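Local coordinates for putative cellulase CEL6 (Mycobacterium tuberculosis, PDB 1UP3), which probably hydrolyses internal beta-1,4-glucosidic bonds of cellulose as a glycoside hydrolase family 6 endoglucanase, at residues Asp45-Pro50 against Ser88-Ala92; Met70-Tyr76 against Ala113-Pro119; Gly77-Cys83 against Glu118-Met124. Where two conformers were deposited one is given. Residues are numbered along the deposited sequence.

Interaction 1: Asp45-Pro50 against Ser88-Ala92; sequences DQAFPP and SGGFA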
loop_
_atom_site.group_PDB
_atom_site.type_symbol
_atom_site.label_atom_id
_atom_site.label_comp_id
_atom_site.label_asym_id
_atom_site.label_seq_id
_atom_site.Cartn_x
_atom_site.Cartn_y
_atom_site.Cartn_z
ATOM N N ASP A 45 5.149 0.280 -10.469
ATOM C CA ASP A 45 6.553 0.596 -10.297
ATOM C C ASP A 45 7.256 0.854 -11.619
ATOM O O ASP A 45 6.618 1.223 -12.585
ATOM C CB ASP A 45 7.224 -0.459 -9.430
ATOM C CG ASP A 45 7.318 -1.822 -10.083
ATOM O OD1 ASP A 45 6.917 -1.986 -11.264
ATOM O OD2 ASP A 45 7.815 -2.812 -9.456
ATOM N N GLN A 46 8.572 0.679 -11.616
ATOM C CA GLN A 46 9.387 1.018 -12.786
ATOM C C GLN A 46 9.163 0.096 -13.976
ATOM O O GLN A 46 9.643 0.392 -15.077
ATOM C CB GLN A 46 10.881 1.071 -12.439
ATOM C CG GLN A 46 11.584 -0.282 -12.280
ATOM C CD GLN A 46 11.097 -1.120 -11.126
ATOM O OE1 GLN A 46 10.713 -0.607 -10.062
ATOM N NE2 GLN A 46 11.098 -2.414 -11.325
ATOM N N ALA A 47 8.401 -0.969 -13.794
ATOM C CA ALA A 47 7.935 -1.789 -14.924
ATOM C C ALA A 47 6.958 -1.046 -15.840
ATOM O O ALA A 47 6.653 -1.510 -16.933
ATOM C CB ALA A 47 7.280 -3.043 -14.435
ATOM N N PHE A 48 6.383 0.067 -15.344
ATOM C CA PHE A 48 5.431 0.892 -16.071
ATOM C C PHE A 48 6.120 2.234 -16.304
ATOM O O PHE A 48 6.128 3.106 -15.430
ATOM C CB PHE A 48 4.154 1.099 -15.253
ATOM C CG PHE A 48 3.486 -0.168 -14.829
ATOM C CD1 PHE A 48 3.929 -0.830 -13.709
ATOM C CD2 PHE A 48 2.428 -0.689 -15.553
ATOM C CE1 PHE A 48 3.347 -2.006 -13.290
ATOM C CE2 PHE A 48 1.826 -1.884 -15.147
ATOM C CZ PHE A 48 2.297 -2.534 -13.998
ATOM N N PRO A 49 6.773 2.406 -17.451
ATOM C CA PRO A 49 7.589 3.616 -17.631
ATOM C C PRO A 49 6.778 4.895 -17.744
ATOM O O PRO A 49 5.604 4.810 -18.069
ATOM C CB PRO A 49 8.317 3.360 -18.958
ATOM C CG PRO A 49 7.458 2.363 -19.680
ATOM C CD PRO A 49 6.801 1.513 -18.609
ATOM N N PRO A 50 7.380 6.072 -17.515
ATOM C CA PRO A 50 6.698 7.348 -17.687
ATOM C C PRO A 50 5.961 7.477 -19.011
ATOM O O PRO A 50 4.882 8.100 -19.094
ATOM C CB PRO A 50 7.835 8.369 -17.558
ATOM C CG PRO A 50 8.826 7.701 -16.706
ATOM C CD PRO A 50 8.764 6.257 -17.022
ATOM N N SER A 88 14.203 -4.729 -3.957
ATOM C CA SER A 88 15.003 -3.758 -4.707
ATOM C C SER A 88 14.368 -3.432 -6.047
ATOM O O SER A 88 13.674 -4.268 -6.652
ATOM C CB SER A 88 16.421 -4.294 -4.900
ATOM O OG SER A 88 16.405 -5.375 -5.823
ATOM N N GLY A 89 14.543 -2.185 -6.479
ATOM C CA GLY A 89 13.906 -1.712 -7.706
ATOM C C GLY A 89 13.760 -0.200 -7.687
ATOM O O GLY A 89 14.620 0.502 -7.161
ATOM N N GLY A 90 12.659 0.284 -8.245
ATOM C CA GLY A 90 12.461 1.712 -8.383
ATOM C C GLY A 90 13.213 2.308 -9.565
ATOM O O GLY A 90 14.037 1.647 -10.236
ATOM N N PHE A 91 12.893 3.555 -9.833
ATOM C CA PHE A 91 13.543 4.309 -10.875
ATOM C C PHE A 91 14.989 4.634 -10.509
ATOM O O PHE A 91 15.356 4.716 -9.332
ATOM C CB PHE A 91 12.734 5.551 -11.221
ATOM C CG PHE A 91 11.512 5.210 -12.003
ATOM C CD1 PHE A 91 11.598 5.013 -13.381
ATOM C CD2 PHE A 91 10.312 5.026 -11.388
ATOM C CE1 PHE A 91 10.499 4.634 -14.113
ATOM C CE2 PHE A 91 9.205 4.640 -12.131
ATOM C CZ PHE A 91 9.303 4.455 -13.473
ATOM N N ALA A 92 15.790 4.862 -11.536
ATOM C CA ALA A 92 17.215 5.068 -11.325
ATOM C C ALA A 92 17.526 6.407 -10.662
ATOM O O ALA A 92 18.388 6.451 -9.785
ATOM C CB ALA A 92 17.958 4.941 -12.636
#
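The ring of Phe91 lies across the backbone and the start of the side chain of Gln46. Gln46 CB stands 3.8 Å from the ring centroid and only 7° off the ring normal, a CH-pi contact over the face, and Gln46 CA comes to 3.5 Å of Phe91 CZ. Pro50 adds an apolar touch, its CD 3.8 Å from Phe91 CE1, while Phe48 O lies near the ring plane, 4.0 Å from Phe91 CZ. Beyond the ring, the Gln46 side chain folds back so that its OE1 accepts a hydrogen bond from Gly90 N (2.8 Å). An ideal CB on Gly89 would lie 3.3 Å from Gln46 OE1, and at the backbone angles of Gly89 and Gly90 a CB would clash with the preceding carbonyl oxygen. Gln46 is presented by a type I beta turn from Asp45 to Phe48, closed by Phe48 N to Asp45 O (3.0 Å) and reinforced by an Asx turn in which Asp45 OD1 accepts from Ala47 N (3.1 Å); the other carboxylate oxygen of Asp45 forms a salt bridge with Arg81. The contact thus joins two surface loops, one running from strand 42-44 to helix 50-66 and the other from strand 72-75 to helix 94-108, with Trp100 of the latter helix meeting both Phe91 and Pro50.

Interaction 2: Met70-Tyr76 against Ala113-Pro119; sequences MPVLTLY and ATIIVEP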
loop_
_atom_site.group_PDB
_atom_site.type_symbol
_atom_site.label_atom_id
_atom_site.label_comp_id
_atom_site.label_asym_id
_atom_site.label_seq_id
_atom_site.Cartn_x
_atom_site.Cartn_y
_atom_site.Cartn_z
ATOM N N MET A 70 -14.357 2.374 -6.193
ATOM C CA MET A 70 -13.163 3.180 -5.924
ATOM C C MET A 70 -11.901 2.337 -6.153
ATOM O O MET A 70 -11.693 1.368 -5.446
ATOM C CB MET A 70 -13.169 3.684 -4.467
ATOM C CG MET A 70 -11.917 4.415 -4.032
ATOM S SD MET A 70 -11.567 5.902 -4.890
ATOM C CE MET A 70 -12.615 7.037 -4.108
ATOM N N PRO A 71 -11.066 2.734 -7.114
ATOM C CA PRO A 71 -9.796 2.033 -7.329
ATOM C C PRO A 71 -8.787 2.457 -6.276
ATOM O O PRO A 71 -8.769 3.611 -5.884
ATOM C CB PRO A 71 -9.374 2.498 -8.714
ATOM C CG PRO A 71 -9.902 3.828 -8.805
ATOM C CD PRO A 71 -11.214 3.866 -8.047
ATOM N N VAL A 72 -7.931 1.529 -5.888
ATOM C CA VAL A 72 -6.817 1.804 -4.965
ATOM C C VAL A 72 -5.540 1.430 -5.691
ATOM O O VAL A 72 -5.397 0.278 -6.183
ATOM C CB VAL A 72 -6.919 1.000 -3.651
ATOM C CG1 VAL A 72 -5.841 1.421 -2.709
ATOM C CG2 VAL A 72 -8.330 1.144 -2.990
ATOM N N LEU A 73 -4.655 2.419 -5.833
ATOM C CA LEU A 73 -3.388 2.276 -6.528
ATOM C C LEU A 73 -2.274 2.502 -5.502
ATOM O O LEU A 73 -2.362 3.427 -4.694
ATOM C CB LEU A 73 -3.268 3.284 -7.667
ATOM C CG LEU A 73 -4.292 2.965 -8.773
ATOM C CD1 LEU A 73 -4.825 4.231 -9.306
ATOM C CD2 LEU A 73 -3.673 2.166 -9.874
ATOM N N THR A 74 -1.235 1.677 -5.576
ATOM C CA THR A 74 -0.045 1.828 -4.749
ATOM C C THR A 74 1.154 2.185 -5.603
ATOM O O THR A 74 1.475 1.451 -6.526
ATOM C CB THR A 74 0.187 0.564 -3.990
ATOM O OG1 THR A 74 -0.947 0.333 -3.129
ATOM C CG2 THR A 74 1.420 0.699 -3.050
ATOM N N LEU A 75 1.769 3.325 -5.334
ATOM C CA LEU A 75 2.951 3.739 -6.083
ATOM C C LEU A 75 4.189 3.242 -5.364
ATOM O O LEU A 75 4.417 3.580 -4.214
ATOM C CB LEU A 75 2.968 5.270 -6.250
ATOM C CG LEU A 75 1.726 5.868 -6.922
ATOM C CD1 LEU A 75 1.905 7.374 -7.102
ATOM C CD2 LEU A 75 1.404 5.226 -8.272
ATOM N N TYR A 76 5.029 2.477 -6.055
ATOM C CA TYR A 76 6.188 1.832 -5.415
ATOM C C TYR A 76 7.388 1.894 -6.366
ATOM O O TYR A 76 7.902 0.863 -6.814
ATOM C CB TYR A 76 5.801 0.387 -5.043
ATOM C CG TYR A 76 6.721 -0.373 -4.099
ATOM C CD1 TYR A 76 7.159 0.223 -2.926
ATOM C CD2 TYR A 76 7.076 -1.682 -4.358
ATOM C CE1 TYR A 76 7.987 -0.452 -2.018
ATOM C CE2 TYR A 76 7.888 -2.401 -3.472
ATOM C CZ TYR A 76 8.317 -1.792 -2.294
ATOM O OH TYR A 76 9.140 -2.494 -1.417
ATOM N N ALA A 113 -9.822 8.157 -7.246
ATOM C CA ALA A 113 -8.809 7.144 -6.960
ATOM C C ALA A 113 -8.332 7.323 -5.528
ATOM O O ALA A 113 -8.330 8.440 -5.000
ATOM C CB ALA A 113 -7.604 7.214 -7.942
ATOM N N THR A 114 -7.922 6.225 -4.934
ATOM C CA THR A 114 -7.198 6.215 -3.675
ATOM C C THR A 114 -5.749 5.855 -3.998
ATOM O O THR A 114 -5.513 4.897 -4.739
ATOM C CB THR A 114 -7.836 5.182 -2.772
ATOM O OG1 THR A 114 -9.183 5.550 -2.480
ATOM C CG2 THR A 114 -7.112 5.070 -1.400
ATOM N N ILE A 115 -4.800 6.682 -3.556
ATOM C CA ILE A 115 -3.393 6.505 -3.902
ATOM C C ILE A 115 -2.601 6.340 -2.633
ATOM O O ILE A 115 -2.666 7.203 -1.767
ATOM C CB ILE A 115 -2.827 7.683 -4.707
ATOM C CG1 ILE A 115 -3.762 8.079 -5.865
ATOM C CG2 ILE A 115 -1.408 7.344 -5.214
ATOM C CD1 ILE A 115 -3.978 7.029 -6.921
ATOM N N ILE A 116 -1.884 5.224 -2.543
ATOM C CA ILE A 116 -0.958 4.935 -1.454
ATOM C C ILE A 116 0.453 5.270 -1.990
ATOM O O ILE A 116 0.953 4.634 -2.920
ATOM C CB ILE A 116 -1.030 3.486 -1.033
ATOM C CG1 ILE A 116 -2.480 3.030 -0.738
ATOM C CG2 ILE A 116 -0.059 3.234 0.128
ATOM C CD1 ILE A 116 -3.109 3.808 0.366
ATOM N N VAL A 117 1.072 6.298 -1.433
ATOM C CA VAL A 117 2.335 6.830 -1.959
ATOM C C VAL A 117 3.523 6.191 -1.215
ATOM O O VAL A 117 3.788 6.473 -0.038
ATOM C CB VAL A 117 2.431 8.353 -1.802
ATOM C CG1 VAL A 117 3.731 8.900 -2.389
ATOM C CG2 VAL A 117 1.253 9.043 -2.423
ATOM N N GLU A 118 4.231 5.342 -1.953
ATOM C CA GLU A 118 5.540 4.806 -1.583
ATOM C C GLU A 118 5.636 4.129 -0.222
ATOM O O GLU A 118 6.292 4.613 0.695
ATOM C CB GLU A 118 6.601 5.883 -1.746
ATOM C CG GLU A 118 6.730 6.367 -3.184
ATOM C CD GLU A 118 7.182 5.297 -4.169
ATOM O OE1 GLU A 118 7.812 4.265 -3.793
ATOM O OE2 GLU A 118 6.924 5.509 -5.386
ATOM N N PRO A 119 5.050 2.948 -0.136
ATOM C CA PRO A 119 5.255 2.096 1.065
ATOM C C PRO A 119 6.740 2.040 1.435
ATOM O O PRO A 119 7.561 1.790 0.562
ATOM C CB PRO A 119 4.787 0.712 0.591
ATOM C CG PRO A 119 3.669 1.046 -0.364
ATOM C CD PRO A 119 4.183 2.279 -1.112
#
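Five backbone hydrogen bonds hold the two segments in parallel register. Thr114 N donates to Pro71 O (2.9 Å), Leu73 N to Thr114 O (2.8 Å), Ile116 N to Leu73 O (2.8 Å) and Leu75 N to Ile116 O (2.9 Å), all nearly straight; a more bent bond from Glu118 N to Leu75 O (2.9 Å) carries the pairing past the end of strand 113-117. CA-H...O contacts accompany them, such as Ile115 CA to Leu73 O at 3.3 Å. The strand axes approach to 4.7 Å at 23°. Helix 94-108 connects the strands, completing a beta-alpha-beta unit in the parallel sheet of the distorted alpha/beta barrel known for family 6 glycoside hydrolases. Leu73, Leu75, Ile115 and Val117 share one face of the sheet: Leu73 CD1 meets Ile115 CD1 and Leu75 CD1 meets Ile115 CG2, each at 3.8 Å, while Leu75 also packs on Trp100 and Ile101 of the connecting helix and Leu73 on helix 50-66. Val72, Thr74, Thr114 and Ile116 occupy the other face, where Val72 CG1 lies 4.2 Å from Ile116 CG1 and the hydroxyl of Thr74 bonds to Ser41. Thr74 CG2 reaches Pro119 CG (3.5 Å). Past the strands, the edge of the Tyr76 ring approaches Pro119 O (CE1 to O, 3.4 Å), and Trp43 meets that ring edge-to-face.

Interaction 3: Gly77-Cys83 against Glu118-Met124; sequences GIPHRDC and EPDALAM. With BGC (beta-D-glucopyranose), chain B.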
loop_
_atom_site.group_PDB
_atom_site.type_symbol
_atom_site.label_atom_id
_atom_site.label_comp_id
_atom_site.label_asym_id
_atom_site.label_seq_id
_atom_site.Cartn_x
_atom_site.Cartn_y
_atom_site.Cartn_z
ATOM N N GLY A 77 7.770 3.116 -6.726
ATOM C CA GLY A 77 8.835 3.363 -7.698
ATOM C C GLY A 77 10.000 4.194 -7.179
ATOM O O GLY A 77 10.849 4.586 -7.987
ATOM N N ILE A 78 10.066 4.474 -5.891
ATOM C CA ILE A 78 11.089 5.424 -5.372
ATOM C C ILE A 78 12.500 4.945 -5.694
ATOM O O ILE A 78 12.784 3.746 -5.672
ATOM C CB ILE A 78 10.913 5.645 -3.830
ATOM C CG1 ILE A 78 11.504 6.967 -3.359
ATOM C CG2 ILE A 78 11.450 4.472 -3.060
ATOM C CD1 ILE A 78 10.715 8.174 -3.820
ATOM N N PRO A 79 13.390 5.852 -6.056
ATOM C CA PRO A 79 14.782 5.446 -6.249
ATOM C C PRO A 79 15.368 4.826 -4.974
ATOM O O PRO A 79 15.034 5.231 -3.870
ATOM C CB PRO A 79 15.491 6.760 -6.622
ATOM C CG PRO A 79 14.415 7.570 -7.285
ATOM C CD PRO A 79 13.188 7.242 -6.448
ATOM N N HIS A 80 16.227 3.829 -5.146
ATOM C CA HIS A 80 16.809 3.060 -4.032
ATOM C C HIS A 80 15.708 2.349 -3.256
ATOM O O HIS A 80 15.796 2.218 -2.042
ATOM C CB HIS A 80 17.673 3.933 -3.081
ATOM C CG HIS A 80 18.504 4.940 -3.804
ATOM N ND1 HIS A 80 19.389 4.571 -4.793
ATOM C CD2 HIS A 80 18.539 6.289 -3.745
ATOM C CE1 HIS A 80 19.948 5.654 -5.303
ATOM N NE2 HIS A 80 19.444 6.714 -4.697
ATOM N N ARG A 81 14.680 1.870 -3.988
ATOM C CA ARG A 81 13.569 1.151 -3.358
ATOM C C ARG A 81 14.086 0.015 -2.505
ATOM O O ARG A 81 14.952 -0.725 -2.930
ATOM C CB ARG A 81 12.596 0.648 -4.402
ATOM C CG ARG A 81 11.252 0.217 -3.873
ATOM C CD ARG A 81 10.368 -0.278 -4.973
ATOM N NE ARG A 81 10.779 -1.578 -5.462
ATOM C CZ ARG A 81 10.207 -2.196 -6.462
ATOM N NH1 ARG A 81 9.182 -1.655 -7.106
ATOM N NH2 ARG A 81 10.620 -3.395 -6.814
ATOM N N ASP A 82 13.516 -0.085 -1.289
ATOM C CA ASP A 82 13.828 -1.130 -0.348
ATOM C C ASP A 82 15.294 -1.137 0.072
ATOM O O ASP A 82 15.765 -2.132 0.625
ATOM C CB ASP A 82 13.430 -2.495 -0.909
ATOM C CG ASP A 82 12.970 -3.441 0.148
ATOM O OD1 ASP A 82 12.203 -3.022 1.075
ATOM O OD2 ASP A 82 13.368 -4.645 0.187
ATOM N N CYS A 83 16.013 -0.031 -0.170
ATOM C CA CYS A 83 17.431 0.040 0.164
ATOM C C CYS A 83 18.194 -1.185 -0.352
ATOM O O CYS A 83 19.115 -1.657 0.305
ATOM C CB CYS A 83 17.601 0.195 1.657
ATOM S SG CYS A 83 16.766 1.646 2.337
ATOM N N GLU A 118 4.231 5.342 -1.953
ATOM C CA GLU A 118 5.540 4.806 -1.583
ATOM C C GLU A 118 5.636 4.129 -0.222
ATOM O O GLU A 118 6.292 4.613 0.695
ATOM C CB GLU A 118 6.601 5.883 -1.746
ATOM C CG GLU A 118 6.730 6.367 -3.184
ATOM C CD GLU A 118 7.182 5.297 -4.169
ATOM O OE1 GLU A 118 7.812 4.265 -3.793
ATOM O OE2 GLU A 118 6.924 5.509 -5.386
ATOM N N PRO A 119 5.050 2.948 -0.136
ATOM C CA PRO A 119 5.255 2.096 1.065
ATOM C C PRO A 119 6.740 2.040 1.435
ATOM O O PRO A 119 7.561 1.790 0.562
ATOM C CB PRO A 119 4.787 0.712 0.591
ATOM C CG PRO A 119 3.669 1.046 -0.364
ATOM C CD PRO A 119 4.183 2.279 -1.112
ATOM N N ASP A 120 7.033 2.305 2.695
ATOM C CA ASP A 120 8.370 2.185 3.320
ATOM C C ASP A 120 9.286 3.348 3.051
ATOM O O ASP A 120 10.307 3.443 3.713
ATOM C CB ASP A 120 9.141 0.921 2.924
ATOM C CG ASP A 120 8.375 -0.365 3.118
ATOM O OD1 ASP A 120 7.469 -0.434 3.981
ATOM O OD2 ASP A 120 8.676 -1.380 2.426
ATOM N N ALA A 121 8.961 4.246 2.118
ATOM C CA ALA A 121 9.991 5.212 1.692
ATOM C C ALA A 121 10.415 6.136 2.828
ATOM O O ALA A 121 11.616 6.330 3.082
ATOM C CB ALA A 121 9.545 6.001 0.487
ATOM N N LEU A 122 9.458 6.737 3.503
ATOM C CA LEU A 122 9.789 7.658 4.609
ATOM C C LEU A 122 10.373 6.884 5.797
ATOM O O LEU A 122 11.307 7.364 6.442
ATOM C CB LEU A 122 8.592 8.460 5.079
ATOM C CG LEU A 122 7.980 9.441 4.061
ATOM C CD1 LEU A 122 6.860 10.235 4.708
ATOM C CD2 LEU A 122 9.022 10.375 3.517
ATOM N N ALA A 123 9.838 5.700 6.066
ATOM C CA ALA A 123 10.256 4.934 7.269
ATOM C C ALA A 123 11.650 4.370 7.113
ATOM O O ALA A 123 12.380 4.271 8.108
ATOM C CB ALA A 123 9.265 3.817 7.577
ATOM N N MET A 124 12.026 4.005 5.879
ATOM C CA MET A 124 13.307 3.348 5.595
ATOM C C MET A 124 14.401 4.343 5.186
ATOM O O MET A 124 15.535 3.946 4.956
ATOM C CB MET A 124 13.149 2.261 4.525
ATOM C CG MET A 124 14.182 1.142 4.660
ATOM S SD MET A 124 14.104 -0.006 3.280
ATOM C CE MET A 124 12.633 -0.711 3.634
HETATM C C2 BGC B . 11.077 -4.433 4.927
HETATM C C3 BGC B . 10.190 -4.081 3.741
HETATM C C4 BGC B . 8.723 -4.360 4.067
HETATM C C5 BGC B . 8.375 -3.672 5.405
HETATM C C6 BGC B . 6.963 -4.043 5.879
HETATM C C1 BGC B . 10.584 -3.708 6.184
HETATM O O2 BGC B . 12.462 -4.156 4.647
HETATM O O3 BGC B . 10.585 -4.770 2.566
HETATM O O4 BGC B . 7.839 -3.890 3.043
HETATM O O5 BGC B . 9.251 -4.072 6.447
HETATM O O6 BGC B . 6.634 -3.342 7.063
HETATM O O HOH W 1 10.405 -1.178 0.425
#
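Glu118 opens the segment by presenting its carboxylate to the facing backbone: OE2 accepts from Gly77 N (2.9 Å) and OE1 from Ile78 N (3.1 Å), with Tyr97 also bonded to OE2. A type II turn from Glu118 to Ala121 then brings Asp120 to the glycan site, where its OD2 accepts from O4 of the bound glucose (2.7 Å). Asp82 OD1 accepts from O3 of the same sugar (2.8 Å), and a water donates to both Asp120 OD2 and Asp82 OD1, at 2.7 Å each. Ala121 CB touches Ile78 CG2 (4.3 Å). Met124, one turn further on, lays its SD 3.3 Å from Cys83 SG, disulfide-bonded to Cys127, and its CE 3.5 Å from Asp82 OD1. Asp120 probably corresponds to the family's catalytic acid and Asp82 to the acid that keeps it protonated; at 4.1 Å (Asp82 OD1 to Asp120 OD2) the pair would favour a proton on one of them, while the water and sugar donors probably ease any repulsion.

Along the chain the first segments come in the order 45-50, 70-76, 77-83, and their partners follow as 88-92, 113-119, 118-124, so the three contacts cross one another. Interaction 2 is the buried centre, pairing neighbouring strands of the parallel sheet; both strands then run into the two segments of interaction 3, the two contacts sharing Glu118 and Pro119 with centres about 14 Å apart. Interaction 1 lies about 12 Å from interaction 3 and about 15 Å from interaction 2. Arg81 ties all three together, bonding to Asp45, Ser88 and the Tyr76 carbonyl. The sheet thereby leads into the sugar-binding segments, and interaction 1 touches the first of them at Gly77 as well as at Arg81.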